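Uncharacterized protein (Methanothermobacter thermautotrophicus, PDB 1IHN) is of unknown function but belongs to the DUF498/DUF598 family of small proteins and has a mixed alpha/beta fold. Local coordinates at residues A[24-38]-A[46-60]. Sequence-based numbering, arbitrary orientation.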
ATOM      1  N   VAL A  24      -0.018   5.415  -1.932  1.00 22.60           N
ATOM      2  CA  VAL A  24       0.418   4.458  -2.931  1.00 24.34           C
ATOM      3  C   VAL A  24       1.912   4.728  -3.141  1.00 29.30           C
ATOM      4  O   VAL A  24       2.307   5.857  -3.448  1.00 20.73           O
ATOM      5  CB  VAL A  24      -0.298   4.680  -4.282  1.00 26.42           C
ATOM      6  CG1 VAL A  24       0.290   3.751  -5.344  1.00 20.78           C
ATOM      7  CG2 VAL A  24      -1.798   4.445  -4.127  1.00 23.12           C
ATOM      8  N   VAL A  25       2.737   3.704  -2.946  1.00 30.72           N
ATOM      9  CA  VAL A  25       4.169   3.844  -3.165  1.00 30.79           C
ATOM     10  C   VAL A  25       4.480   3.198  -4.520  1.00 29.31           C
ATOM     11  O   VAL A  25       4.281   1.997  -4.719  1.00 25.70           O
ATOM     12  CB  VAL A  25       4.983   3.163  -2.038  1.00 31.34           C
ATOM     13  CG1 VAL A  25       6.472   3.307  -2.310  1.00 24.09           C
ATOM     14  CG2 VAL A  25       4.649   3.809  -0.701  1.00 33.02           C
ATOM     15  N   HIS A  26       4.949   4.018  -5.453  1.00 26.25           N
ATOM     16  CA  HIS A  26       5.273   3.573  -6.799  1.00 21.89           C
ATOM     17  C   HIS A  26       6.658   2.918  -6.885  1.00 25.14           C
ATOM     18  O   HIS A  26       7.509   3.114  -6.018  1.00 25.55           O
ATOM     19  CB  HIS A  26       5.167   4.773  -7.743  1.00 21.29           C
ATOM     20  CG  HIS A  26       3.800   5.387  -7.766  1.00 18.57           C
ATOM     21  ND1 HIS A  26       2.813   4.977  -8.637  1.00 18.71           N
ATOM     22  CD2 HIS A  26       3.226   6.315  -6.963  1.00 27.10           C
ATOM     23  CE1 HIS A  26       1.693   5.620  -8.368  1.00 24.62           C
ATOM     24  NE2 HIS A  26       1.914   6.438  -7.354  1.00 22.37           N
ATOM     25  N   VAL A  27       6.869   2.136  -7.937  1.00 25.78           N
ATOM     26  CA  VAL A  27       8.131   1.433  -8.140  1.00 31.37           C
ATOM     27  C   VAL A  27       9.359   2.335  -8.059  1.00 32.46           C
ATOM     28  O   VAL A  27      10.395   1.931  -7.534  1.00 33.95           O
ATOM     29  CB  VAL A  27       8.128   0.705  -9.503  1.00 40.63           C
ATOM     30  CG1 VAL A  27       9.528   0.213  -9.848  1.00 44.98           C
ATOM     31  CG2 VAL A  27       7.158  -0.468  -9.453  1.00 37.48           C
ATOM     32  N   ASP A  28       9.240   3.556  -8.566  1.00 31.08           N
ATOM     33  CA  ASP A  28      10.356   4.498  -8.560  1.00 34.71           C
ATOM     34  C   ASP A  28      10.548   5.289  -7.259  1.00 37.71           C
ATOM     35  O   ASP A  28      11.420   6.158  -7.183  1.00 37.33           O
ATOM     36  CB  ASP A  28      10.200   5.481  -9.724  1.00 39.60           C
ATOM     37  CG  ASP A  28       8.897   6.254  -9.662  1.00 44.25           C
ATOM     38  OD1 ASP A  28       8.194   6.162  -8.630  1.00 37.17           O
ATOM     39  OD2 ASP A  28       8.578   6.957 -10.644  1.00 54.87           O
ATOM     40  N   GLY A  29       9.735   5.009  -6.244  1.00 35.48           N
ATOM     41  CA  GLY A  29       9.880   5.723  -4.985  1.00 27.78           C
ATOM     42  C   GLY A  29       8.896   6.864  -4.803  1.00 32.72           C
ATOM     43  O   GLY A  29       8.838   7.473  -3.734  1.00 26.70           O
ATOM     44  N   SER A  30       8.127   7.168  -5.846  1.00 31.57           N
ATOM     45  CA  SER A  30       7.137   8.237  -5.777  1.00 30.99           C
ATOM     46  C   SER A  30       5.969   7.847  -4.874  1.00 30.82           C
ATOM     47  O   SER A  30       5.709   6.668  -4.642  1.00 27.39           O
ATOM     48  CB  SER A  30       6.601   8.566  -7.173  1.00 29.02           C
ATOM     49  OG  SER A  30       7.596   9.163  -7.981  1.00 36.47           O
ATOM     50  N   VAL A  31       5.269   8.854  -4.371  1.00 26.37           N
ATOM     51  CA  VAL A  31       4.130   8.639  -3.505  1.00 26.29           C
ATOM     52  C   VAL A  31       2.952   9.479  -3.978  1.00 28.30           C
ATOM     53  O   VAL A  31       3.104  10.665  -4.255  1.00 30.37           O
ATOM     54  CB  VAL A  31       4.430   9.059  -2.055  1.00 30.03           C
ATOM     55  CG1 VAL A  31       3.160   8.965  -1.227  1.00 16.40           C
ATOM     56  CG2 VAL A  31       5.529   8.193  -1.465  1.00 30.72           C
ATOM     57  N   THR A  32       1.784   8.852  -4.072  1.00 26.49           N
ATOM     58  CA  THR A  32       0.566   9.545  -4.463  1.00 26.26           C
ATOM     59  C   THR A  32      -0.542   9.115  -3.509  1.00 27.32           C
ATOM     60  O   THR A  32      -0.457   8.057  -2.870  1.00 24.13           O
ATOM     61  CB  THR A  32       0.140   9.219  -5.910  1.00 28.17           C
ATOM     62  OG1 THR A  32      -0.032   7.806  -6.058  1.00 27.97           O
ATOM     63  CG2 THR A  32       1.186   9.714  -6.895  1.00 28.84           C
ATOM     64  N   PRO A  33      -1.588   9.941  -3.381  1.00 25.85           N
ATOM     65  CA  PRO A  33      -2.705   9.622  -2.490  1.00 29.49           C
ATOM     66  C   PRO A  33      -3.454   8.394  -2.988  1.00 28.34           C
ATOM     67  O   PRO A  33      -3.622   8.210  -4.195  1.00 25.28           O
ATOM     68  CB  PRO A  33      -3.581  10.878  -2.562  1.00 31.30           C
ATOM     69  CG  PRO A  33      -2.616  11.963  -2.953  1.00 35.58           C
ATOM     70  CD  PRO A  33      -1.768  11.269  -3.989  1.00 29.91           C
ATOM     71  N   ARG A  34      -3.900   7.555  -2.063  1.00 23.93           N
ATOM     72  CA  ARG A  34      -4.660   6.379  -2.447  1.00 26.64           C
ATOM     73  C   ARG A  34      -5.975   6.866  -3.058  1.00 27.57           C
ATOM     74  O   ARG A  34      -6.582   7.810  -2.563  1.00 25.93           O
ATOM     75  CB  ARG A  34      -4.945   5.504  -1.225  1.00 26.01           C
ATOM     76  CG  ARG A  34      -5.805   4.305  -1.545  1.00 31.31           C
ATOM     77  CD  ARG A  34      -6.239   3.549  -0.303  1.00 21.05           C
ATOM     78  NE  ARG A  34      -7.356   2.679  -0.637  1.00 24.20           N
ATOM     79  CZ  ARG A  34      -8.277   2.257   0.219  1.00 26.33           C
ATOM     80  NH1 ARG A  34      -8.223   2.607   1.499  1.00 29.91           N
ATOM     81  NH2 ARG A  34      -9.291   1.530  -0.229  1.00 21.94           N
ATOM     82  N   ARG A  35      -6.410   6.229  -4.138  1.00 30.44           N
ATOM     83  CA  ARG A  35      -7.654   6.625  -4.795  1.00 34.35           C
ATOM     84  C   ARG A  35      -8.856   5.895  -4.201  1.00 29.91           C
ATOM     85  O   ARG A  35      -9.436   5.009  -4.833  1.00 30.33           O
ATOM     86  CB  ARG A  35      -7.569   6.337  -6.293  1.00 31.86           C
ATOM     87  CG  ARG A  35      -6.407   7.018  -6.973  1.00 43.87           C
ATOM     88  CD  ARG A  35      -6.443   6.757  -8.460  1.00 53.24           C
ATOM     89  NE  ARG A  35      -5.306   7.352  -9.149  1.00 58.61           N
ATOM     90  CZ  ARG A  35      -5.171   7.378 -10.471  1.00 65.40           C
ATOM     91  NH1 ARG A  35      -6.110   6.843 -11.244  1.00 58.09           N
ATOM     92  NH2 ARG A  35      -4.097   7.931 -11.020  1.00 69.20           N
ATOM     93  N   LYS A  36      -9.233   6.278  -2.987  1.00 31.43           N
ATOM     94  CA  LYS A  36     -10.357   5.652  -2.300  1.00 33.63           C
ATOM     95  C   LYS A  36     -11.682   5.720  -3.056  1.00 31.65           C
ATOM     96  O   LYS A  36     -12.540   4.861  -2.866  1.00 29.48           O
ATOM     97  CB  LYS A  36     -10.541   6.279  -0.916  1.00 29.60           C
ATOM     98  CG  LYS A  36      -9.401   6.029   0.048  1.00 33.65           C
ATOM     99  CD  LYS A  36      -9.768   6.509   1.444  1.00 37.64           C
ATOM    100  CE  LYS A  36      -8.652   6.230   2.428  1.00 49.72           C
ATOM    101  NZ  LYS A  36      -7.393   6.879   1.976  1.00 60.39           N
ATOM    102  N   GLU A  37     -11.848   6.732  -3.907  1.00 30.22           N
ATOM    103  CA  GLU A  37     -13.089   6.901  -4.669  1.00 30.16           C
ATOM    104  C   GLU A  37     -13.381   5.708  -5.568  1.00 28.01           C
ATOM    105  O   GLU A  37     -14.539   5.348  -5.779  1.00 29.01           O
ATOM    106  CB  GLU A  37     -13.034   8.164  -5.544  1.00 34.62           C
ATOM    107  CG  GLU A  37     -12.150   9.278  -5.018  1.00 48.29           C
ATOM    108  CD  GLU A  37     -10.669   8.990  -5.215  1.00 55.22           C
ATOM    109  OE1 GLU A  37     -10.256   8.764  -6.373  1.00 57.15           O
ATOM    110  OE2 GLU A  37      -9.922   8.990  -4.213  1.00 60.39           O
ATOM    111  N   ILE A  38     -12.330   5.103  -6.110  1.00 25.57           N
ATOM    112  CA  ILE A  38     -12.505   3.953  -6.982  1.00 27.03           C
ATOM    113  C   ILE A  38     -13.326   2.880  -6.273  1.00 26.14           C
ATOM    114  O   ILE A  38     -14.314   2.383  -6.808  1.00 27.55           O
ATOM    115  CB  ILE A  38     -11.142   3.367  -7.398  1.00 26.47           C
ATOM    116  CG1 ILE A  38     -10.390   4.388  -8.253  1.00 32.58           C
ATOM    117  CG2 ILE A  38     -11.337   2.066  -8.163  1.00 26.31           C
ATOM    118  CD1 ILE A  38      -9.023   3.918  -8.739  1.00 34.63           C
ATOM    119  N   SER A  46     -14.804   2.379   1.006  1.00 27.67           N
ATOM    120  CA  SER A  46     -13.428   2.171   0.582  1.00 31.66           C
ATOM    121  C   SER A  46     -12.738   1.125   1.457  1.00 30.84           C
ATOM    122  O   SER A  46     -11.540   0.883   1.314  1.00 25.75           O
ATOM    123  CB  SER A  46     -12.651   3.490   0.609  1.00 26.24           C
ATOM    124  OG  SER A  46     -12.834   4.169   1.835  1.00 35.84           O
ATOM    125  N   HIS A  47     -13.505   0.504   2.354  1.00 33.81           N
ATOM    126  CA  HIS A  47     -12.977  -0.527   3.247  1.00 34.51           C
ATOM    127  C   HIS A  47     -12.802  -1.841   2.505  1.00 35.80           C
ATOM    128  O   HIS A  47     -12.192  -2.788   3.010  1.00 36.89           O
ATOM    129  CB  HIS A  47     -13.903  -0.734   4.440  1.00 41.59           C
ATOM    130  CG  HIS A  47     -13.237  -0.494   5.755  1.00 58.80           C
ATOM    131  ND1 HIS A  47     -12.815   0.755   6.155  1.00 65.81           N
ATOM    132  CD2 HIS A  47     -12.877  -1.349   6.742  1.00 65.67           C
ATOM    133  CE1 HIS A  47     -12.225   0.660   7.334  1.00 72.73           C
ATOM    134  NE2 HIS A  47     -12.248  -0.605   7.711  1.00 72.36           N
ATOM    135  N   VAL A  48     -13.370  -1.895   1.308  1.00 33.64           N
ATOM    136  CA  VAL A  48     -13.250  -3.053   0.438  1.00 33.33           C
ATOM    137  C   VAL A  48     -12.482  -2.461  -0.729  1.00 36.85           C
ATOM    138  O   VAL A  48     -12.961  -1.530  -1.378  1.00 37.87           O
ATOM    139  CB  VAL A  48     -14.629  -3.556  -0.069  1.00 36.99           C
ATOM    140  CG1 VAL A  48     -14.439  -4.653  -1.112  1.00 33.86           C
ATOM    141  CG2 VAL A  48     -15.454  -4.080   1.091  1.00 32.04           C
HETATM  142  N   MSE A  49     -11.289  -2.977  -0.986  1.00 34.09           N
HETATM  143  CA  MSE A  49     -10.475  -2.453  -2.070  1.00 34.16           C
HETATM  144  C   MSE A  49     -10.835  -3.062  -3.408  1.00 33.92           C
HETATM  145  O   MSE A  49     -10.911  -4.282  -3.547  1.00 32.24           O
HETATM  146  CB  MSE A  49      -8.994  -2.700  -1.789  1.00 38.71           C
HETATM  147  CG  MSE A  49      -8.065  -2.002  -2.767  1.00 42.25           C
HETATM  148 SE   MSE A  49      -6.197  -2.354  -2.400  1.00 50.17          SE
HETATM  149  CE  MSE A  49      -6.039  -1.391  -0.745  1.00 35.10           C
ATOM    150  N   ALA A  50     -11.060  -2.202  -4.395  1.00 33.09           N
ATOM    151  CA  ALA A  50     -11.387  -2.664  -5.733  1.00 33.06           C
ATOM    152  C   ALA A  50     -10.062  -3.019  -6.401  1.00 39.34           C
ATOM    153  O   ALA A  50      -9.024  -2.429  -6.075  1.00 40.25           O
ATOM    154  CB  ALA A  50     -12.088  -1.561  -6.508  1.00 30.88           C
ATOM    155  N   GLU A  51     -10.086  -3.977  -7.322  1.00 40.80           N
ATOM    156  CA  GLU A  51      -8.860  -4.365  -8.008  1.00 41.70           C
ATOM    157  C   GLU A  51      -8.387  -3.227  -8.897  1.00 34.05           C
ATOM    158  O   GLU A  51      -7.202  -3.125  -9.209  1.00 29.89           O
ATOM    159  CB  GLU A  51      -9.066  -5.625  -8.855  1.00 48.51           C
ATOM    160  CG  GLU A  51      -7.778  -6.076  -9.542  1.00 64.19           C
ATOM    161  CD  GLU A  51      -7.955  -7.297 -10.423  1.00 71.31           C
ATOM    162  OE1 GLU A  51      -8.809  -7.256 -11.336  1.00 71.82           O
ATOM    163  OE2 GLU A  51      -7.232  -8.293 -10.204  1.00 73.59           O
ATOM    164  N   GLU A  52      -9.318  -2.369  -9.302  1.00 31.06           N
ATOM    165  CA  GLU A  52      -8.978  -1.234 -10.147  1.00 33.81           C
ATOM    166  C   GLU A  52      -7.936  -0.349  -9.457  1.00 31.58           C
ATOM    167  O   GLU A  52      -7.176   0.354 -10.120  1.00 36.17           O
ATOM    168  CB  GLU A  52     -10.221  -0.394 -10.464  1.00 37.87           C
ATOM    169  CG  GLU A  52     -11.297  -1.100 -11.273  1.00 52.30           C
ATOM    170  CD  GLU A  52     -12.387  -1.711 -10.409  1.00 53.91           C
ATOM    171  OE1 GLU A  52     -12.139  -2.758  -9.771  1.00 47.59           O
ATOM    172  OE2 GLU A  52     -13.497  -1.130 -10.368  1.00 55.69           O
ATOM    173  N   GLU A  53      -7.905  -0.370  -8.127  1.00 30.12           N
ATOM    174  CA  GLU A  53      -6.932   0.437  -7.395  1.00 34.84           C
ATOM    175  C   GLU A  53      -5.495   0.028  -7.718  1.00 33.50           C
ATOM    176  O   GLU A  53      -4.580   0.846  -7.632  1.00 32.93           O
ATOM    177  CB  GLU A  53      -7.170   0.353  -5.879  1.00 30.25           C
ATOM    178  CG  GLU A  53      -8.273   1.279  -5.381  1.00 32.23           C
ATOM    179  CD  GLU A  53      -8.203   1.557  -3.885  1.00 37.01           C
ATOM    180  OE1 GLU A  53      -7.130   1.977  -3.398  1.00 33.95           O
ATOM    181  OE2 GLU A  53      -9.224   1.370  -3.192  1.00 35.00           O
ATOM    182  N   LEU A  54      -5.304  -1.234  -8.097  1.00 35.72           N
ATOM    183  CA  LEU A  54      -3.976  -1.754  -8.441  1.00 38.13           C
ATOM    184  C   LEU A  54      -3.584  -1.435  -9.883  1.00 43.37           C
ATOM    185  O   LEU A  54      -2.402  -1.463 -10.235  1.00 42.66           O
ATOM    186  CB  LEU A  54      -3.939  -3.273  -8.269  1.00 41.80           C
ATOM    187  CG  LEU A  54      -4.209  -3.885  -6.893  1.00 46.69           C
ATOM    188  CD1 LEU A  54      -4.265  -5.397  -7.032  1.00 44.98           C
ATOM    189  CD2 LEU A  54      -3.121  -3.477  -5.910  1.00 48.50           C
ATOM    190  N   GLU A  55      -4.581  -1.143 -10.711  1.00 45.87           N
ATOM    191  CA  GLU A  55      -4.360  -0.851 -12.122  1.00 47.93           C
ATOM    192  C   GLU A  55      -3.238   0.152 -12.391  1.00 48.31           C
ATOM    193  O   GLU A  55      -2.422  -0.059 -13.295  1.00 45.69           O
ATOM    194  CB  GLU A  55      -5.666  -0.368 -12.767  1.00 52.10           C
ATOM    195  CG  GLU A  55      -5.614  -0.282 -14.291  1.00 73.38           C
ATOM    196  CD  GLU A  55      -6.994  -0.173 -14.928  1.00 81.09           C
ATOM    197  OE1 GLU A  55      -7.747   0.761 -14.578  1.00 86.59           O
ATOM    198  OE2 GLU A  55      -7.324  -1.021 -15.785  1.00 81.40           O
ATOM    199  N   GLU A  56      -3.180   1.232 -11.616  1.00 43.56           N
ATOM    200  CA  GLU A  56      -2.137   2.226 -11.832  1.00 43.35           C
ATOM    201  C   GLU A  56      -0.750   1.659 -11.538  1.00 41.01           C
ATOM    202  O   GLU A  56       0.246   2.144 -12.063  1.00 43.32           O
ATOM    203  CB  GLU A  56      -2.388   3.480 -10.980  1.00 45.32           C
ATOM    204  CG  GLU A  56      -2.170   3.329  -9.476  1.00 44.77           C
ATOM    205  CD  GLU A  56      -2.230   4.675  -8.748  1.00 46.15           C
ATOM    206  OE1 GLU A  56      -1.479   5.592  -9.131  1.00 45.50           O
ATOM    207  OE2 GLU A  56      -3.021   4.821  -7.792  1.00 41.05           O
ATOM    208  N   LEU A  57      -0.683   0.626 -10.707  1.00 41.10           N
ATOM    209  CA  LEU A  57       0.599   0.022 -10.369  1.00 41.78           C
ATOM    210  C   LEU A  57       1.047  -1.024 -11.388  1.00 42.81           C
ATOM    211  O   LEU A  57       2.238  -1.158 -11.663  1.00 40.08           O
ATOM    212  CB  LEU A  57       0.537  -0.614  -8.976  1.00 40.78           C
ATOM    213  CG  LEU A  57       0.355   0.370  -7.813  1.00 39.61           C
ATOM    214  CD1 LEU A  57       0.340  -0.394  -6.489  1.00 32.02           C
ATOM    215  CD2 LEU A  57       1.488   1.404  -7.830  1.00 26.83           C
ATOM    216  N   LEU A  58       0.088  -1.753 -11.950  1.00 45.79           N
ATOM    217  CA  LEU A  58       0.381  -2.793 -12.928  1.00 49.87           C
ATOM    218  C   LEU A  58       1.148  -2.260 -14.134  1.00 50.41           C
ATOM    219  O   LEU A  58       1.862  -3.003 -14.810  1.00 49.63           O
ATOM    220  CB  LEU A  58      -0.923  -3.449 -13.392  1.00 52.12           C
ATOM    221  CG  LEU A  58      -1.779  -4.077 -12.290  1.00 55.73           C
ATOM    222  CD1 LEU A  58      -3.079  -4.594 -12.882  1.00 55.04           C
ATOM    223  CD2 LEU A  58      -1.010  -5.205 -11.617  1.00 57.34           C
ATOM    224  N   GLU A  59       1.002  -0.966 -14.393  1.00 51.22           N
ATOM    225  CA  GLU A  59       1.669  -0.322 -15.521  1.00 51.77           C
ATOM    226  C   GLU A  59       3.173  -0.186 -15.273  1.00 48.39           C
ATOM    227  O   GLU A  59       3.977  -0.213 -16.205  1.00 46.14           O
ATOM    228  CB  GLU A  59       1.057   1.062 -15.744  1.00 58.82           C
ATOM    229  CG  GLU A  59      -0.464   1.060 -15.753  1.00 68.77           C
ATOM    230  CD  GLU A  59      -1.053   2.457 -15.671  1.00 80.24           C
ATOM    231  OE1 GLU A  59      -0.763   3.167 -14.682  1.00 85.01           O
ATOM    232  OE2 GLU A  59      -1.808   2.845 -16.588  1.00 85.07           O
ATOM    233  N   GLU A  60       3.543  -0.034 -14.007  1.00 45.16           N
ATOM    234  CA  GLU A  60       4.939   0.113 -13.624  1.00 43.59           C
ATOM    235  C   GLU A  60       5.659  -1.229 -13.642  1.00 44.18           C
ATOM    236  O   GLU A  60       6.858  -1.304 -13.372  1.00 39.54           O
ATOM    237  CB  GLU A  60       5.022   0.731 -12.229  1.00 40.32           C
ATOM    238  CG  GLU A  60       4.678   2.210 -12.199  1.00 37.89           C
ATOM    239  CD  GLU A  60       4.270   2.692 -10.819  1.00 38.39           C
ATOM    240  OE1 GLU A  60       4.954   2.352  -9.829  1.00 39.61           O
ATOM    241  OE2 GLU A  60       3.261   3.422 -10.731  1.00 41.43           O
TER
HETATM  242  O   HOH W   1      -2.679   7.072  -6.451  1.00 34.63           O
HETATM  243  O   HOH W   2      -5.655   3.649  -4.714  1.00 34.10           O
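Arg34 grips the Glu53 carboxylate side-on, NE to OE1 at 2.9 Å and NH2 to OE2 at 3.0 Å, both on syn lone pairs; planes 15° apart confirm a nearly flat salt bridge. Arg34 NH2 also donates to Ser46 O (2.8 Å), while Met49 CE and Lys36 CG cover opposite guanidinium faces. Extended from CG to NE, the Arg34 chain brings the guanidinium to 46-60. Glu60 uses both oxygens: His26 ND1 donates to OE2 (2.6 Å, 168°), close to the ring plane, and Val27 N to OE1 (2.7 Å). Between them, Leu57 CD2 packs on Val24 CG1 at 3.6 Å. Glu56 CD lies over one Arg35 guanidinium face; Arg35 NE to Glu56 OE2 (3.7 Å) is a long, charge-only pair.

In the second shell, Thr32 OG1 hydrogen-bonds His26 NE2 (2.7 Å), fixing the ring's rotation. One water bridges Thr32 OG1, Pro33 O and Glu56 OE2. Ser39 OG hydrogen-bonds Glu53 OE2, and Asp22 salt-bridges Arg34 NH1. A methionine replacing Arg34 would probably leave Glu53 without its cationic mate, Asp22 to its long, weak pair with Lys36, and Ser46 O without this donor. The hairpin of strands 23-25 and 31-33, with its type I turn His26-Gly29, and the following loop lie along weakly bonded helix 52-58 and its flanks, at the mixed five-stranded sheet's edge.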